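Local coordinates for aromatic-amino-acid:2-oxoglutarate transaminase (Candida albicans, PDB 6HND), which probably transfers amino groups between aromatic amino acids (and perhaps 2-aminoadipate) and 2-oxo acids, using pyridoxal 5'-phosphate as cofactor, at residues Leu227-Glu232 with Val271-Ala276; Gly250-Gly255 with Phe488-Tyr493; Tyr283-Leu288 with Asp313-Asn318; Lys341-Gly346 with Thr379-Val384. All coordinates share one frame; numbering follows the deposited sequence.

Contact 1. Residues Leu227-Glu232 with Val271-Ala276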
# COMPACT_ATOMS: atom_id res chain seq x y z
N LEU B 227 -8.89 11.43 -34.63
CA LEU B 227 -9.33 10.22 -33.87
C LEU B 227 -10.69 10.52 -33.21
O LEU B 227 -11.60 9.71 -33.32
CB LEU B 227 -8.25 9.85 -32.85
CG LEU B 227 -8.54 8.69 -31.89
CD1 LEU B 227 -8.74 7.39 -32.63
CD2 LEU B 227 -7.42 8.54 -30.86
N LEU B 228 -10.85 11.68 -32.59
CA LEU B 228 -12.09 12.01 -31.84
C LEU B 228 -13.23 12.34 -32.81
O LEU B 228 -14.35 11.92 -32.54
CB LEU B 228 -11.78 13.15 -30.88
CG LEU B 228 -11.02 12.72 -29.63
CD1 LEU B 228 -10.80 13.89 -28.67
CD2 LEU B 228 -11.76 11.60 -28.92
N GLU B 229 -12.97 13.05 -33.90
CA GLU B 229 -14.02 13.46 -34.87
C GLU B 229 -14.44 12.26 -35.71
O GLU B 229 -15.57 12.30 -36.18
CB GLU B 229 -13.53 14.55 -35.83
CG GLU B 229 -13.36 15.90 -35.15
CD GLU B 229 -12.98 17.02 -36.09
OE1 GLU B 229 -12.83 16.73 -37.30
OE2 GLU B 229 -12.86 18.18 -35.61
N ASN B 230 -13.57 11.27 -35.90
CA ASN B 230 -13.84 10.12 -36.81
C ASN B 230 -13.73 8.83 -35.99
O ASN B 230 -13.32 7.78 -36.55
CB ASN B 230 -12.93 10.17 -38.05
CG ASN B 230 -13.07 11.46 -38.84
OD1 ASN B 230 -14.13 11.77 -39.37
ND2 ASN B 230 -12.02 12.25 -38.93
N TRP B 231 -14.15 8.86 -34.73
CA TRP B 231 -14.05 7.69 -33.82
C TRP B 231 -14.61 6.44 -34.51
O TRP B 231 -13.87 5.41 -34.55
CB TRP B 231 -14.71 7.93 -32.46
CG TRP B 231 -14.45 6.79 -31.51
CD1 TRP B 231 -15.28 5.74 -31.25
CD2 TRP B 231 -13.23 6.55 -30.76
NE1 TRP B 231 -14.69 4.89 -30.35
CE2 TRP B 231 -13.44 5.37 -30.02
CE3 TRP B 231 -12.01 7.23 -30.63
CZ2 TRP B 231 -12.46 4.85 -29.16
CZ3 TRP B 231 -11.06 6.73 -29.76
CH2 TRP B 231 -11.29 5.55 -29.03
N GLU B 232 -15.84 6.51 -35.03
CA GLU B 232 -16.58 5.35 -35.61
C GLU B 232 -15.79 4.71 -36.77
O GLU B 232 -15.99 3.50 -37.02
CB GLU B 232 -17.98 5.78 -36.03
CG GLU B 232 -18.99 5.64 -34.90
CD GLU B 232 -20.16 6.62 -34.87
OE1 GLU B 232 -20.72 6.96 -35.96
OE2 GLU B 232 -20.53 7.03 -33.75
N VAL B 271 -14.09 18.48 -22.70
CA VAL B 271 -15.48 18.99 -22.45
C VAL B 271 -16.39 18.54 -23.61
O VAL B 271 -17.46 17.96 -23.34
CB VAL B 271 -15.49 20.52 -22.23
CG1 VAL B 271 -16.91 21.09 -22.10
CG2 VAL B 271 -14.66 20.92 -21.02
N LYS B 272 -15.95 18.73 -24.85
CA LYS B 272 -16.78 18.51 -26.05
C LYS B 272 -17.13 17.03 -26.23
O LYS B 272 -18.25 16.74 -26.69
CB LYS B 272 -16.05 19.01 -27.30
CG LYS B 272 -16.71 18.64 -28.61
CD LYS B 272 -16.26 19.55 -29.74
CE LYS B 272 -16.79 19.08 -31.08
NZ LYS B 272 -16.24 19.91 -32.18
N TYR B 273 -16.17 16.14 -25.95
CA TYR B 273 -16.33 14.67 -26.08
C TYR B 273 -16.53 14.03 -24.70
O TYR B 273 -16.63 12.80 -24.62
CB TYR B 273 -15.15 14.08 -26.87
CG TYR B 273 -15.10 14.57 -28.30
CD1 TYR B 273 -15.90 14.00 -29.28
CD2 TYR B 273 -14.27 15.62 -28.66
CE1 TYR B 273 -15.87 14.46 -30.60
CE2 TYR B 273 -14.22 16.10 -29.96
CZ TYR B 273 -15.03 15.52 -30.93
OH TYR B 273 -14.97 16.01 -32.20
N ASP B 274 -16.65 14.86 -23.66
CA ASP B 274 -17.01 14.45 -22.28
C ASP B 274 -16.15 13.24 -21.88
O ASP B 274 -16.72 12.17 -21.67
CB ASP B 274 -18.50 14.12 -22.13
CG ASP B 274 -18.92 14.00 -20.69
OD1 ASP B 274 -18.28 14.61 -19.82
OD2 ASP B 274 -19.88 13.26 -20.44
N PHE B 275 -14.83 13.42 -21.79
CA PHE B 275 -13.93 12.42 -21.17
C PHE B 275 -13.18 13.07 -20.00
O PHE B 275 -13.11 14.32 -19.90
CB PHE B 275 -13.04 11.77 -22.22
CG PHE B 275 -12.16 12.69 -23.02
CD1 PHE B 275 -11.00 13.22 -22.48
CD2 PHE B 275 -12.44 12.97 -24.34
CE1 PHE B 275 -10.16 14.02 -23.23
CE2 PHE B 275 -11.61 13.78 -25.09
CZ PHE B 275 -10.47 14.31 -24.53
N ALA B 276 -12.72 12.22 -19.08
CA ALA B 276 -11.88 12.59 -17.91
C ALA B 276 -10.42 12.72 -18.36
O ALA B 276 -10.00 12.04 -19.32
CB ALA B 276 -12.01 11.56 -16.82
O HOH W 1 -13.48 18.29 -32.78
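Leu228 and Tyr273 meet in an apolar helix-end contact near the surface of the large PLP-binding domain. The C-terminal end of helix 221-229 lies here against the C-terminal end of helix 260-272, just before strand 276-280 enters the central sheet. The site is remote from the cofactor.

Leu228 carries the contact. Its CB sits over the centre of the Tyr273 ring, 4.0 Å from the centroid and 13° off the ring normal, a CH-pi interaction. Its CD1 reaches further and touches CD2 of Tyr273 at 3.9 Å. The same methyl meets the edge of the Phe275 ring, with CD1 3.7 Å from CE2. Lys272 CG covers the opposite face of the tyrosine, offset toward the rim. The ring is thus held between a leucine and the aliphatic part of a lysine. Tyr273 CG is anti to its carbonyl carbon (chi1 -64°), which sends the ring across to helix 221-229.

Asp274 has a positive phi and closes helix 260-272 with a Schellman motif. The chain then turns, and Phe275 comes in beside Tyr273. Asp274 OD1 also pairs with Arg332.

At the outer end, Tyr273 OH packs against CG of Glu229 at 3.4 Å. A water in the plane of the ring lies 2.8 Å from Tyr273 OH. It donates to Glu229 OE2 at 2.9 Å and accepts from Lys272 NZ at 3.3 Å. No direct hydrogen bond joins the two segments. The chemistry therefore implies apolar cohesion inside, with the opposite charges of Glu229 and Lys272 linked through solvent at the exposed end.

Contact 2. Residues Gly250-Gly255 with Phe488-Tyr493. With PLP (pyridoxal-5'-phosphate), chain E.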
# COMPACT_ATOMS: atom_id res chain seq x y z
N GLY B 250 7.26 16.63 -19.26
CA GLY B 250 8.35 15.62 -19.23
C GLY B 250 7.79 14.23 -19.51
O GLY B 250 8.05 13.32 -18.74
N GLN B 251 7.00 14.11 -20.59
CA GLN B 251 6.32 12.87 -21.02
C GLN B 251 7.30 11.70 -20.86
O GLN B 251 8.43 11.83 -21.30
CB GLN B 251 5.82 13.04 -22.46
CG GLN B 251 4.64 12.14 -22.86
CD GLN B 251 5.05 10.76 -23.28
OE1 GLN B 251 6.18 10.57 -23.72
NE2 GLN B 251 4.15 9.79 -23.14
N ASN B 252 6.87 10.62 -20.23
CA ASN B 252 7.65 9.36 -20.17
C ASN B 252 7.15 8.42 -21.25
O ASN B 252 6.03 7.94 -21.15
CB ASN B 252 7.57 8.75 -18.78
CG ASN B 252 8.38 7.49 -18.68
OD1 ASN B 252 8.99 7.10 -19.67
ND2 ASN B 252 8.39 6.86 -17.51
N PRO B 253 7.93 8.07 -22.30
CA PRO B 253 9.37 8.34 -22.37
C PRO B 253 9.89 9.60 -23.05
O PRO B 253 11.02 9.89 -22.86
CB PRO B 253 9.85 7.17 -23.25
CG PRO B 253 8.72 7.01 -24.26
CD PRO B 253 7.47 7.27 -23.45
N THR B 254 9.10 10.30 -23.86
CA THR B 254 9.60 11.15 -24.97
C THR B 254 10.25 12.44 -24.46
O THR B 254 10.98 13.03 -25.23
CB THR B 254 8.52 11.46 -26.02
OG1 THR B 254 7.48 12.23 -25.41
CG2 THR B 254 7.96 10.20 -26.64
N GLY B 255 9.96 12.87 -23.24
CA GLY B 255 10.49 14.11 -22.63
C GLY B 255 9.73 15.36 -23.04
O GLY B 255 10.09 16.43 -22.55
N PHE B 488 13.89 4.87 -31.48
CA PHE B 488 14.56 5.71 -30.45
C PHE B 488 14.85 4.88 -29.22
O PHE B 488 14.15 3.91 -28.98
CB PHE B 488 13.74 6.96 -30.10
CG PHE B 488 12.45 6.73 -29.36
CD1 PHE B 488 11.26 6.53 -30.06
CD2 PHE B 488 12.40 6.79 -27.98
CE1 PHE B 488 10.06 6.39 -29.37
CE2 PHE B 488 11.20 6.61 -27.30
CZ PHE B 488 10.04 6.40 -27.99
N PHE B 489 15.84 5.33 -28.46
CA PHE B 489 16.09 4.87 -27.07
C PHE B 489 15.74 6.01 -26.12
O PHE B 489 16.00 7.17 -26.46
CB PHE B 489 17.54 4.44 -26.91
CG PHE B 489 17.95 3.32 -27.81
CD1 PHE B 489 17.50 2.02 -27.57
CD2 PHE B 489 18.81 3.54 -28.87
CE1 PHE B 489 17.88 0.98 -28.41
CE2 PHE B 489 19.17 2.51 -29.72
CZ PHE B 489 18.70 1.23 -29.49
N ARG B 490 15.15 5.67 -24.97
CA ARG B 490 14.96 6.62 -23.85
C ARG B 490 16.22 6.57 -23.03
O ARG B 490 16.64 5.44 -22.65
CB ARG B 490 13.76 6.25 -22.97
CG ARG B 490 13.46 7.28 -21.88
CD ARG B 490 12.48 6.75 -20.85
NE ARG B 490 13.15 5.83 -19.96
CZ ARG B 490 12.57 5.19 -18.96
NH1 ARG B 490 11.29 5.37 -18.72
NH2 ARG B 490 13.28 4.36 -18.22
N LEU B 491 16.75 7.74 -22.69
CA LEU B 491 17.96 7.89 -21.85
C LEU B 491 17.54 8.55 -20.55
O LEU B 491 16.72 9.47 -20.62
CB LEU B 491 18.99 8.76 -22.57
CG LEU B 491 19.24 8.39 -24.04
CD1 LEU B 491 20.20 9.40 -24.65
CD2 LEU B 491 19.80 6.99 -24.15
N CYS B 492 18.05 8.05 -19.42
CA CYS B 492 17.86 8.66 -18.10
C CYS B 492 19.21 9.01 -17.46
O CYS B 492 20.03 8.09 -17.30
CB CYS B 492 17.05 7.75 -17.19
SG CYS B 492 16.82 8.49 -15.55
N TYR B 493 19.38 10.28 -17.10
CA TYR B 493 20.61 10.88 -16.50
C TYR B 493 20.41 11.10 -14.99
O TYR B 493 21.12 11.91 -14.38
CB TYR B 493 20.99 12.18 -17.23
CG TYR B 493 19.82 13.09 -17.47
CD1 TYR B 493 19.38 13.94 -16.46
CD2 TYR B 493 19.11 13.07 -18.65
CE1 TYR B 493 18.29 14.77 -16.64
CE2 TYR B 493 18.04 13.92 -18.87
CZ TYR B 493 17.62 14.77 -17.85
OH TYR B 493 16.55 15.57 -18.02
N1 PLP E . 4.52 7.76 -13.94
C2 PLP E . 5.61 8.19 -14.57
C2A PLP E . 5.41 8.96 -15.83
C3 PLP E . 6.90 7.95 -14.03
O3 PLP E . 8.00 8.41 -14.70
C4 PLP E . 7.03 7.23 -12.81
C4A PLP E . 8.37 7.07 -12.20
C5 PLP E . 5.85 6.81 -12.17
C6 PLP E . 4.65 7.08 -12.78
C5A PLP E . 5.85 5.95 -10.93
O4P PLP E . 6.16 6.65 -9.69
P PLP E . 6.07 5.85 -8.28
O1P PLP E . 4.90 4.89 -8.39
O2P PLP E . 5.91 7.01 -7.30
O3P PLP E . 7.37 5.13 -8.12
O HOH W 2 9.97 4.66 -15.98
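Asn252 and Arg490 approach obliquely, with the amide and guanidinium planes 41° apart. Arg490 NH1 donates to Asn252 OD1 at 3.0 Å, with an N-H...O angle of 151°. The oxygen lies at the guanidinium edge, close to its plane. Seen from the amide, the donor is tilted 23° from the carbonyl plane. The arginine chain bends at chi3 to bring NH1 there. NH2 of the same guanidinium is bonded to Ser42 O of the second subunit. Phe438 adds a cation-pi contact.

Asn252 ND2 donates to O3 of PLP at 3.2 Å. A water accepts from both Asn252 ND2 and Arg490 NH1, each at 3.1 Å. Together the bonds to NH1 and O3 are consistent with one setting of the amide, OD1 toward Arg490 and ND2 toward O3. The loop after strand 243-246 of the seven-stranded sheet thus meets strand 488-492 of the four-stranded antiparallel sheet. An asparagine on PLP O3 with an arginine beside it is familiar in fold type I aminotransferases. In aspartate aminotransferase the corresponding arginine binds the substrate alpha-carboxylate, and Arg490 may do likewise.

Pro253 follows a cis peptide bond. Its CB packs on Arg490 CD at 3.6 Å, beside the polar pair. Its CG meets the edge of the Phe488 ring, 3.9 Å from CE2, and these two side chains cross at about a right angle. One residue before Asn252, Gln251 OE1 accepts from Thr254 OG1 at 2.7 Å and from Thr254 N at 2.9 Å, tying the turn together across Asn252 and Pro253.

Contact 3. Residues Tyr283-Leu288 with Asp313-Asn318. With PLP (pyridoxal-5'-phosphate), chain E.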
# COMPACT_ATOMS: atom_id res chain seq x y z
N TYR B 283 7.67 14.67 -12.18
CA TYR B 283 8.89 15.53 -12.20
C TYR B 283 8.69 16.82 -13.02
O TYR B 283 9.71 17.39 -13.46
CB TYR B 283 10.09 14.74 -12.75
CG TYR B 283 9.68 13.72 -13.77
CD1 TYR B 283 8.85 14.09 -14.80
CD2 TYR B 283 10.02 12.38 -13.64
CE1 TYR B 283 8.39 13.17 -15.71
CE2 TYR B 283 9.54 11.43 -14.52
CZ TYR B 283 8.70 11.83 -15.56
OH TYR B 283 8.21 10.97 -16.49
N GLY B 284 7.45 17.29 -13.17
CA GLY B 284 7.11 18.54 -13.86
C GLY B 284 7.65 19.74 -13.11
O GLY B 284 7.65 20.85 -13.68
N TYR B 285 8.07 19.55 -11.86
CA TYR B 285 8.68 20.64 -11.05
C TYR B 285 10.14 20.81 -11.48
O TYR B 285 10.68 21.91 -11.29
CB TYR B 285 8.53 20.41 -9.55
CG TYR B 285 7.10 20.37 -9.10
CD1 TYR B 285 6.35 21.52 -9.08
CD2 TYR B 285 6.49 19.19 -8.70
CE1 TYR B 285 5.03 21.52 -8.68
CE2 TYR B 285 5.16 19.18 -8.29
CZ TYR B 285 4.43 20.35 -8.29
OH TYR B 285 3.12 20.40 -7.93
N LEU B 286 10.74 19.77 -12.06
CA LEU B 286 12.15 19.80 -12.54
C LEU B 286 12.17 20.40 -13.95
O LEU B 286 12.32 19.65 -14.90
CB LEU B 286 12.72 18.39 -12.48
CG LEU B 286 12.62 17.73 -11.10
CD1 LEU B 286 13.06 16.27 -11.17
CD2 LEU B 286 13.42 18.49 -10.04
N THR B 287 11.97 21.72 -14.05
CA THR B 287 11.92 22.47 -15.33
C THR B 287 13.37 22.67 -15.77
O THR B 287 14.20 22.95 -14.90
CB THR B 287 11.13 23.78 -15.20
OG1 THR B 287 11.78 24.57 -14.20
CG2 THR B 287 9.68 23.57 -14.82
N LEU B 288 13.66 22.49 -17.06
CA LEU B 288 15.06 22.52 -17.58
C LEU B 288 15.15 23.59 -18.66
O LEU B 288 14.40 23.51 -19.64
CB LEU B 288 15.41 21.14 -18.14
CG LEU B 288 15.10 19.95 -17.25
CD1 LEU B 288 15.37 18.65 -17.99
CD2 LEU B 288 15.89 20.00 -15.96
N ASP B 313 8.99 33.09 -6.99
CA ASP B 313 7.93 33.83 -7.73
C ASP B 313 8.16 33.69 -9.23
O ASP B 313 7.17 33.43 -9.98
CB ASP B 313 7.87 35.31 -7.29
CG ASP B 313 7.27 35.52 -5.90
OD1 ASP B 313 6.53 34.60 -5.41
OD2 ASP B 313 7.55 36.60 -5.30
N ASP B 314 9.42 33.82 -9.66
CA ASP B 314 9.80 33.82 -11.10
C ASP B 314 9.60 32.38 -11.61
O ASP B 314 9.00 32.22 -12.70
CB ASP B 314 11.21 34.39 -11.29
CG ASP B 314 11.73 34.34 -12.71
OD1 ASP B 314 10.91 34.23 -13.65
OD2 ASP B 314 12.97 34.40 -12.88
N TYR B 315 10.04 31.38 -10.82
CA TYR B 315 9.82 29.94 -11.10
C TYR B 315 8.33 29.67 -11.31
O TYR B 315 7.92 29.19 -12.38
CB TYR B 315 10.37 29.10 -9.95
CG TYR B 315 10.01 27.63 -10.02
CD1 TYR B 315 10.48 26.82 -11.04
CD2 TYR B 315 9.21 27.06 -9.04
CE1 TYR B 315 10.18 25.47 -11.09
CE2 TYR B 315 8.93 25.71 -9.06
CZ TYR B 315 9.39 24.91 -10.10
OH TYR B 315 9.09 23.58 -10.11
N LEU B 316 7.51 30.01 -10.32
CA LEU B 316 6.07 29.66 -10.33
C LEU B 316 5.43 30.31 -11.55
O LEU B 316 4.58 29.66 -12.18
CB LEU B 316 5.39 30.13 -9.05
CG LEU B 316 5.80 29.39 -7.78
CD1 LEU B 316 5.00 29.91 -6.59
CD2 LEU B 316 5.63 27.88 -7.94
N LYS B 317 5.85 31.54 -11.87
CA LYS B 317 5.13 32.39 -12.85
C LYS B 317 5.58 32.04 -14.28
O LYS B 317 4.70 31.93 -15.14
CB LYS B 317 5.36 33.87 -12.55
CG LYS B 317 4.42 34.82 -13.31
CD LYS B 317 4.74 36.29 -13.12
CE LYS B 317 3.88 37.19 -13.99
NZ LYS B 317 3.22 38.25 -13.18
N ASN B 318 6.88 31.87 -14.51
CA ASN B 318 7.43 31.82 -15.89
C ASN B 318 7.99 30.44 -16.23
O ASN B 318 8.02 30.14 -17.42
CB ASN B 318 8.43 32.96 -16.09
CG ASN B 318 7.80 34.30 -15.79
OD1 ASN B 318 6.81 34.68 -16.42
ND2 ASN B 318 8.30 35.00 -14.78
N1 PLP E . 4.52 7.76 -13.94
C2 PLP E . 5.61 8.19 -14.57
C2A PLP E . 5.41 8.96 -15.83
C3 PLP E . 6.90 7.95 -14.03
O3 PLP E . 8.00 8.41 -14.70
C4 PLP E . 7.03 7.23 -12.81
C4A PLP E . 8.37 7.07 -12.20
C5 PLP E . 5.85 6.81 -12.17
C6 PLP E . 4.65 7.08 -12.78
C5A PLP E . 5.85 5.95 -10.93
O4P PLP E . 6.16 6.65 -9.69
P PLP E . 6.07 5.85 -8.28
O1P PLP E . 4.90 4.89 -8.39
O2P PLP E . 5.91 7.01 -7.30
O3P PLP E . 7.37 5.13 -8.12
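The loop after strand 276-280, which brings Tyr283 to the PLP site, is tied here to helix 312-319 through Tyr285, Thr287 and Tyr315. Residues Tyr283 to Leu286 form a type I beta turn, closed by Leu286 N on Tyr283 O. Leu286 is then the centre of an inverse gamma turn.

Tyr315 is the link. Its OH donates to Tyr285 O at 2.6 Å, in the carbonyl plane and on a lone pair, with a C=O...O angle of 112°. A chi1 of 170° carries its ring from the helix to the turn. The hydroxyl also lies 3.3 Å from Tyr285 CB, at the edge of the Tyr285 ring. The two tyrosine side chains cross at about a right angle. Thr287 OG1 sits in the plane of the Tyr315 ring, 3.6 Å from CE1. This oxygen is itself bonded to Arg403.

Tyr283, at the start of the loop, hydrogen-bonds to O3 of PLP through its OH at 3.1 Å. At its own end, Tyr285 OH is held by Glu337 and Thr150.

All three touching residues are buried. Tyr285 O also accepts a weak bond from Thr287 N at 3.1 Å, so the phenol supplies the stronger partner of a buried carbonyl. The bond is consistent with holding the turn in place two residues after Tyr283.

Contact 4. Residues Lys341-Gly346 with Thr379-Val384. With PLP (pyridoxal-5'-phosphate), chain E.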
# COMPACT_ATOMS: atom_id res chain seq x y z
N LYS B 341 10.30 11.02 -6.99
CA LYS B 341 11.36 11.58 -7.84
C LYS B 341 11.88 12.89 -7.23
O LYS B 341 13.00 13.29 -7.55
CB LYS B 341 10.90 11.59 -9.32
CG LYS B 341 10.20 10.31 -9.81
CD LYS B 341 10.92 9.47 -10.85
CE LYS B 341 10.35 8.06 -11.12
NZ LYS B 341 8.95 8.09 -11.58
N LEU B 342 11.16 13.48 -6.26
CA LEU B 342 11.58 14.70 -5.59
C LEU B 342 12.15 14.41 -4.20
O LEU B 342 12.78 15.31 -3.65
CB LEU B 342 10.38 15.62 -5.39
CG LEU B 342 9.86 16.37 -6.61
CD1 LEU B 342 8.66 17.21 -6.23
CD2 LEU B 342 10.96 17.24 -7.21
N PHE B 343 11.81 13.28 -3.56
CA PHE B 343 12.27 12.92 -2.20
C PHE B 343 12.98 11.56 -2.29
O PHE B 343 14.22 11.57 -2.27
CB PHE B 343 11.11 13.00 -1.21
CG PHE B 343 11.49 13.05 0.25
CD1 PHE B 343 12.25 12.04 0.83
CD2 PHE B 343 11.06 14.10 1.05
CE1 PHE B 343 12.57 12.08 2.17
CE2 PHE B 343 11.39 14.13 2.40
CZ PHE B 343 12.15 13.13 2.95
N ALA B 344 12.25 10.45 -2.43
CA ALA B 344 12.85 9.11 -2.70
C ALA B 344 11.80 8.07 -3.11
O ALA B 344 10.70 8.03 -2.58
CB ALA B 344 13.59 8.67 -1.47
N PRO B 345 12.09 7.16 -4.06
CA PRO B 345 11.11 6.13 -4.43
C PRO B 345 10.72 5.19 -3.28
O PRO B 345 9.57 4.77 -3.24
CB PRO B 345 11.83 5.36 -5.53
CG PRO B 345 12.82 6.35 -6.09
CD PRO B 345 13.31 7.11 -4.88
N GLY B 346 11.66 4.90 -2.39
CA GLY B 346 11.52 3.95 -1.27
C GLY B 346 10.48 4.41 -0.25
O GLY B 346 10.09 3.59 0.59
N THR B 379 4.85 10.29 8.74
CA THR B 379 5.37 11.00 9.93
C THR B 379 6.74 11.58 9.57
O THR B 379 6.88 12.80 9.68
CB THR B 379 5.39 10.09 11.16
OG1 THR B 379 4.05 9.68 11.40
CG2 THR B 379 5.97 10.74 12.40
N ILE B 380 7.67 10.75 9.10
CA ILE B 380 9.05 11.19 8.76
C ILE B 380 8.97 12.25 7.66
O ILE B 380 9.58 13.31 7.81
CB ILE B 380 9.96 10.01 8.40
CG1 ILE B 380 10.27 9.16 9.64
CG2 ILE B 380 11.24 10.50 7.72
CD1 ILE B 380 10.97 7.86 9.32
N VAL B 381 8.20 12.01 6.61
CA VAL B 381 8.20 12.91 5.42
C VAL B 381 7.55 14.24 5.81
O VAL B 381 8.12 15.31 5.45
CB VAL B 381 7.56 12.26 4.17
CG1 VAL B 381 7.27 13.29 3.11
CG2 VAL B 381 8.43 11.14 3.62
N ASN B 382 6.44 14.20 6.55
CA ASN B 382 5.74 15.45 6.95
C ASN B 382 6.67 16.29 7.84
O ASN B 382 6.82 17.51 7.57
CB ASN B 382 4.42 15.16 7.67
CG ASN B 382 3.77 16.42 8.19
OD1 ASN B 382 3.04 17.08 7.48
ND2 ASN B 382 4.05 16.73 9.44
N ASN B 383 7.28 15.69 8.86
CA ASN B 383 8.05 16.45 9.86
C ASN B 383 9.31 17.01 9.20
O ASN B 383 9.72 18.12 9.53
CB ASN B 383 8.27 15.61 11.11
CG ASN B 383 6.97 15.36 11.84
OD1 ASN B 383 5.89 15.52 11.27
ND2 ASN B 383 7.06 14.93 13.09
N VAL B 384 9.91 16.29 8.25
CA VAL B 384 11.14 16.76 7.56
C VAL B 384 10.75 18.01 6.76
O VAL B 384 11.49 19.02 6.86
CB VAL B 384 11.79 15.66 6.70
CG1 VAL B 384 12.80 16.24 5.69
CG2 VAL B 384 12.44 14.57 7.56
N1 PLP E . 4.52 7.76 -13.94
C2 PLP E . 5.61 8.19 -14.57
C2A PLP E . 5.41 8.96 -15.83
C3 PLP E . 6.90 7.95 -14.03
O3 PLP E . 8.00 8.41 -14.70
C4 PLP E . 7.03 7.23 -12.81
C4A PLP E . 8.37 7.07 -12.20
C5 PLP E . 5.85 6.81 -12.17
C6 PLP E . 4.65 7.08 -12.78
C5A PLP E . 5.85 5.95 -10.93
O4P PLP E . 6.16 6.65 -9.69
P PLP E . 6.07 5.85 -8.28
O1P PLP E . 4.90 4.89 -8.39
O2P PLP E . 5.91 7.01 -7.30
O3P PLP E . 7.37 5.13 -8.12
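Phe343 meets Val381 and Val384 in a purely apolar contact. Val381 CG2 lies over one face of the Phe343 ring, 4.3 Å above the plane and offset toward the rim. Its other methyl, CG1, is also 4.3 Å from CE2 of the ring. Val384 CG1 approaches obliquely and comes within 4.2 Å of both CE2 and CZ of Phe343. The two valines are three residues apart on helix 375-388, so one helix face presents both to the ring. No hydrogen bond crosses between the segments.

Phe343 CG is anti to the backbone N (chi1 -163°), which extends the ring from the loop to the helix.

Two residues before Phe343 is the cofactor lysine. Lys341 NZ is covalently bound to C4A of PLP at 1.3 Å, a length that fits the imine of the internal aldimine. This Schiff base is the resting state of PLP-dependent aminotransferases. The lysine chain bends at chi2 and chi4 to reach the cofactor.

The loop 341-346 runs between strands 333-338 and 350-355 of the central sheet. Leu342 packs on Tyr285. From the second subunit, Tyr130 lies against Lys341 and Pro52 against Phe343, so the loop is also part of the dimer interface. Beyond the ring, helix 375-388 rests on strands 53-60 and 109-113, where Val384 touches Val58 and Leu60 and Ile380 touches Ile112.

Contact 1 is the surface member, partly buried and about 28 to 39 Å from the other three, centre to centre. Contacts 2, 3 and 4 are buried, and each includes a residue that touches PLP. Contacts 2 and 3 meet directly, with Asn252 CB 3.3 Å from Tyr283 OH. Contacts 2 and 4 both reach the second subunit. No helix or strand is shared, but loop 250-255 leads to helix 260-272, whose end is in contact 1, and the segments of contacts 1 and 2 alternate along the chain. Contact 2 joins a polar pair by the cofactor to proline packing, contact 3 turns on a buried phenol-carbonyl bond, contact 4 is apolar, and contact 1 has a water-bridged rim.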